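PDB 4A26: putative c-1-tetrahydrofolate synthase, cytoplasmic from Leishmania major, which catalyses the NAD(P)-dependent oxidation of N5,N10-methylenetetrahydrofolate and the cyclohydrolase step that follows, interconverting one-carbon forms of tetrahydrofolate. Local coordinates for the interface of chains A and B. Coordinates in Å, arbitrary orientation; residue numbers count along the deposited sequence, not the author numbering. Chains: chain A/B, Putative c-1-tetrahydrofolate synthase, cytoplasmic.

Contact 1: the interface of chains A and B. Residues chain A 167, 191-193, 207; chain B 192-193, 207.
A:Thr193 and B:Thr193 pair as an antiparallel beta bridge, so strand 191-195 of one subunit runs against the same strand of the other across the two-fold axis. The two threonine side chains meet obliquely on this axis. Their hydroxyls, A:Thr193 OG1 and B:Thr193 OG1, form a hydrogen bond of 2.5 Å. Which one donates is not decided; by symmetry either can. In both residues OG1 is anti to the carbonyl carbon (chi1 -50° in A:Thr193), and this turns the two hydroxyls towards each other. The methyls then point to the tyrosines of their own subunits. CG2 of A:Thr193 lies over the centre of the A:Tyr207 ring, and CG2 of B:Thr193 does the same for B:Tyr207.

B:Tyr207, from helix 201-209, reaches across to chain A. Its ring is held between two groups. B:Thr193 CG2 sits 3.6 Å above one face. On the opposite face is the guanidinium of A:Arg167, with NH2 at 3.9 Å from the ring centroid of B:Tyr207 in a cation-pi contact. The guanidinium does not lie flat on the ring. The two planes are 72° apart, and NH2 is offset towards the rim. The bend of the arginine chain at chi3 (85°) also brings its NE to the phenol hydroxyl. The hydrogen bond from A:Arg167 NE to B:Tyr207 OH is weak, at 3.3 Å. A:Thr191 adds an apolar contact, its methyl CG2 lying 3.5 Å from B:Tyr207 CE2. The same methyl is 3.9 Å from B:Thr193 CG2, and these two threonine side chains are nearly perpendicular.

The site is the two-fold centre of the homodimer interface. It joins the edge strands of the two NAD(P)-binding domains and packs B:Tyr207 against chain A. By the two-fold, the same is expected of A:Tyr207 against chain B.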
loop_
_atom_site.group_PDB
_atom_site.type_symbol
_atom_site.label_atom_id
_atom_site.label_comp_id
_atom_site.label_asym_id
_atom_site.label_seq_id
_atom_site.Cartn_x
_atom_site.Cartn_y
_atom_site.Cartn_z
ATOM N N ARG A 167 -4.195 -14.819 -12.552
ATOM C CA ARG A 167 -2.854 -14.262 -12.490
ATOM C C ARG A 167 -2.881 -12.916 -13.203
ATOM O O ARG A 167 -3.535 -12.768 -14.233
ATOM C CB ARG A 167 -1.848 -15.209 -13.143
ATOM C CG ARG A 167 -1.854 -16.609 -12.535
ATOM C CD ARG A 167 -1.066 -17.629 -13.344
ATOM N NE ARG A 167 0.356 -17.609 -13.013
ATOM C CZ ARG A 167 1.203 -18.624 -13.208
ATOM N NH1 ARG A 167 0.794 -19.775 -13.740
ATOM N NH2 ARG A 167 2.480 -18.488 -12.863
ATOM N N THR A 191 -3.773 -12.855 -8.249
ATOM C CA THR A 191 -2.412 -12.960 -7.760
ATOM C C THR A 191 -1.567 -12.053 -8.642
ATOM O O THR A 191 -1.492 -12.253 -9.852
ATOM C CB THR A 191 -1.927 -14.414 -7.766
ATOM O OG1 THR A 191 -2.834 -15.210 -6.989
ATOM C CG2 THR A 191 -0.543 -14.521 -7.169
ATOM N N VAL A 192 -0.962 -11.035 -8.027
ATOM C CA VAL A 192 -0.396 -9.912 -8.771
ATOM C C VAL A 192 1.131 -9.880 -8.742
ATOM O O VAL A 192 1.746 -10.093 -7.698
ATOM C CB VAL A 192 -0.930 -8.569 -8.231
ATOM C CG1 VAL A 192 -0.650 -7.434 -9.226
ATOM C CG2 VAL A 192 -2.429 -8.665 -7.928
ATOM N N THR A 193 1.723 -9.614 -9.907
ATOM C CA THR A 193 3.154 -9.341 -10.037
ATOM C C THR A 193 3.356 -7.960 -10.659
ATOM O O THR A 193 2.776 -7.652 -11.705
ATOM C CB THR A 193 3.832 -10.364 -10.950
ATOM O OG1 THR A 193 3.479 -11.687 -10.531
ATOM C CG2 THR A 193 5.338 -10.194 -10.917
ATOM N N TYR A 207 6.558 -13.672 -16.925
ATOM C CA TYR A 207 5.374 -13.334 -16.135
ATOM C C TYR A 207 4.145 -13.127 -17.019
ATOM O O TYR A 207 3.066 -13.640 -16.711
ATOM C CB TYR A 207 5.613 -12.076 -15.297
ATOM C CG TYR A 207 6.497 -12.277 -14.083
ATOM C CD1 TYR A 207 6.106 -13.113 -13.042
ATOM C CD2 TYR A 207 7.709 -11.609 -13.963
ATOM C CE1 TYR A 207 6.907 -13.288 -11.921
ATOM C CE2 TYR A 207 8.519 -11.781 -12.849
ATOM C CZ TYR A 207 8.114 -12.619 -11.832
ATOM O OH TYR A 207 8.915 -12.787 -10.724
ATOM N N VAL B 192 8.405 -8.609 -7.415
ATOM C CA VAL B 192 7.695 -9.329 -6.366
ATOM C C VAL B 192 6.304 -9.788 -6.792
ATOM O O VAL B 192 5.528 -9.008 -7.350
ATOM C CB VAL B 192 7.524 -8.451 -5.116
ATOM C CG1 VAL B 192 6.931 -9.261 -3.984
ATOM C CG2 VAL B 192 8.852 -7.855 -4.698
ATOM N N THR B 193 6.003 -11.056 -6.510
ATOM C CA THR B 193 4.657 -11.589 -6.628
ATOM C C THR B 193 4.182 -11.951 -5.220
ATOM O O THR B 193 4.907 -12.604 -4.476
ATOM C CB THR B 193 4.615 -12.840 -7.528
ATOM O OG1 THR B 193 5.167 -12.533 -8.819
ATOM C CG2 THR B 193 3.183 -13.329 -7.696
ATOM N N TYR B 207 4.948 -19.958 -9.314
ATOM C CA TYR B 207 5.650 -18.740 -8.918
ATOM C C TYR B 207 6.913 -19.076 -8.136
ATOM O O TYR B 207 7.951 -18.451 -8.341
ATOM C CB TYR B 207 4.762 -17.826 -8.070
ATOM C CG TYR B 207 3.683 -17.107 -8.845
ATOM C CD1 TYR B 207 4.001 -16.249 -9.895
ATOM C CD2 TYR B 207 2.347 -17.259 -8.507
ATOM C CE1 TYR B 207 3.008 -15.581 -10.603
ATOM C CE2 TYR B 207 1.349 -16.598 -9.204
ATOM C CZ TYR B 207 1.680 -15.761 -10.248
ATOM O OH TYR B 207 0.673 -15.110 -10.927
#

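Contact 2: the interface of chains A and B. Residues chain A 186, 190-192; chain B 173, 194-196.
The imidazole of B:His196 meets chain A with its edge: A:Ala190 O and water 1 both lie in the ring plane, near NE2. One face of the ring carries NH1 of B:Arg173, 3.8 Å above the plane and over its centre. In turn, B:His196 ND1 lies over the centre of one face of the B:Arg173 guanidinium. This face-to-face packing may help to hold the imidazole in place. The edge of that guanidinium points at the backbone carbonyl of A:Met186, with the carbonyl carbon in its plane. B:Arg173 NH1 is 2.7 Å from A:Met186 O. The oxygen lies nearly on the extension of the CZ-NH1 bond, between the directions of the two N-H groups, so the contact is not counted as a hydrogen bond. This carbonyl is near the C-terminal end of helix 178-187, where a positive charge would probably be favourable.

B:His196 NE2 donates to A:Ala190 O at 3.3 Å. The donor stands 53° out of the carbonyl plane, so the bond is off the lone pairs, although it is in line with the imidazole plane.

A:Met186 fills the apolar part of the patch. Its CG is anti to the backbone N (chi1 174°), which carries the thioether across to chain B. The side chain lies nearly perpendicular to B:Ile194, with A:Met186 SD 3.5 Å from B:Ile194 CG2. The same sulfur touches B:Arg173 CB, and CG packs beside B:His196 CD2. The methionine and arginine chains run alongside each other, head to tail.

A:Val192 and B:Ile194 form an antiparallel bridge, though the bond from B:Ile194 N to A:Val192 O is weak. Water 1 bridges the two backbones, 2.9 Å from A:Val192 N and 2.7 Å from B:Ile194 O. It also bonds to B:His196 NE2 at 3.1 Å, in a direction not decided, so the N-H may be divided between water 1 and A:Ala190 O.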
loop_
_atom_site.group_PDB
_atom_site.type_symbol
_atom_site.label_atom_id
_atom_site.label_comp_id
_atom_site.label_asym_id
_atom_site.label_seq_id
_atom_site.Cartn_x
_atom_site.Cartn_y
_atom_site.Cartn_z
ATOM N N MET A 186 -5.173 -7.322 -6.228
ATOM C CA MET A 186 -4.924 -8.284 -5.146
ATOM C C MET A 186 -6.092 -8.301 -4.178
ATOM O O MET A 186 -6.480 -9.354 -3.682
ATOM C CB MET A 186 -3.635 -7.963 -4.382
ATOM C CG MET A 186 -3.410 -8.857 -3.155
ATOM S SD MET A 186 -1.727 -8.832 -2.521
ATOM C CE MET A 186 -1.555 -7.103 -2.075
ATOM N N ALA A 190 -6.884 -11.494 -7.293
ATOM C CA ALA A 190 -5.992 -11.884 -8.374
ATOM C C ALA A 190 -4.601 -11.938 -7.769
ATOM O O ALA A 190 -4.293 -11.173 -6.858
ATOM C CB ALA A 190 -6.042 -10.877 -9.512
ATOM N N THR A 191 -3.773 -12.855 -8.249
ATOM C CA THR A 191 -2.412 -12.960 -7.760
ATOM C C THR A 191 -1.567 -12.053 -8.642
ATOM O O THR A 191 -1.492 -12.253 -9.852
ATOM C CB THR A 191 -1.927 -14.414 -7.766
ATOM O OG1 THR A 191 -2.834 -15.210 -6.989
ATOM C CG2 THR A 191 -0.543 -14.521 -7.169
ATOM N N VAL A 192 -0.962 -11.035 -8.027
ATOM C CA VAL A 192 -0.396 -9.912 -8.771
ATOM C C VAL A 192 1.131 -9.880 -8.742
ATOM O O VAL A 192 1.746 -10.093 -7.698
ATOM C CB VAL A 192 -0.930 -8.569 -8.231
ATOM C CG1 VAL A 192 -0.650 -7.434 -9.226
ATOM C CG2 VAL A 192 -2.429 -8.665 -7.928
ATOM N N ARG B 173 -0.142 -11.765 2.515
ATOM C CA ARG B 173 -0.399 -10.355 2.235
ATOM C C ARG B 173 -0.857 -9.615 3.496
ATOM O O ARG B 173 -1.698 -8.716 3.422
ATOM C CB ARG B 173 -1.466 -10.228 1.140
ATOM C CG ARG B 173 -2.792 -10.921 1.467
ATOM C CD ARG B 173 -3.847 -10.610 0.428
ATOM N NE ARG B 173 -4.985 -11.519 0.501
ATOM C CZ ARG B 173 -6.032 -11.483 -0.320
ATOM N NH1 ARG B 173 -6.102 -10.573 -1.288
ATOM N NH2 ARG B 173 -7.016 -12.366 -0.180
ATOM N N ILE B 194 2.976 -11.515 -4.860
ATOM C CA ILE B 194 2.401 -11.780 -3.542
ATOM C C ILE B 194 1.349 -12.888 -3.638
ATOM O O ILE B 194 0.298 -12.700 -4.267
ATOM C CB ILE B 194 1.744 -10.511 -2.960
ATOM C CG1 ILE B 194 2.788 -9.400 -2.774
ATOM C CG2 ILE B 194 1.055 -10.814 -1.629
ATOM C CD1 ILE B 194 2.178 -8.030 -2.495
ATOM N N VAL B 195 1.641 -14.032 -3.016
ATOM C CA VAL B 195 0.716 -15.167 -2.960
ATOM C C VAL B 195 -0.149 -15.072 -1.700
ATOM O O VAL B 195 0.290 -14.555 -0.675
ATOM C CB VAL B 195 1.476 -16.520 -2.982
ATOM C CG1 VAL B 195 0.523 -17.693 -2.746
ATOM C CG2 VAL B 195 2.210 -16.699 -4.302
ATOM N N HIS B 196 -1.377 -15.577 -1.791
ATOM C CA HIS B 196 -2.360 -15.464 -0.714
ATOM C C HIS B 196 -3.476 -16.508 -0.901
ATOM O O HIS B 196 -3.371 -17.375 -1.770
ATOM C CB HIS B 196 -2.919 -14.033 -0.678
ATOM C CG HIS B 196 -3.342 -13.511 -2.016
ATOM N ND1 HIS B 196 -4.539 -13.853 -2.605
ATOM C CD2 HIS B 196 -2.724 -12.671 -2.880
ATOM C CE1 HIS B 196 -4.640 -13.249 -3.776
ATOM N NE2 HIS B 196 -3.553 -12.525 -3.967
HETATM O O HOH W 1 -1.283 -10.763 -5.189
#

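Contact 1 and contact 2 are neighbouring parts of one two-fold interface, with the centres of their C-alpha atoms about 7 Å apart. They share A:Thr191 and A:Val192, and strand 191-195 of both chains runs through both. Contact 1 lies at the symmetry axis and brings in helix 201-209 and strand 167-171. Contact 2 lies off the axis and brings in helix 178-187. The threonine pair on the axis is its own twin; the off-axis contacts of both patches recur with the chains exchanged. The antiparallel strand pairing joins the two NAD(P)-binding domains across the interface, which probably fixes how the subunits are oriented.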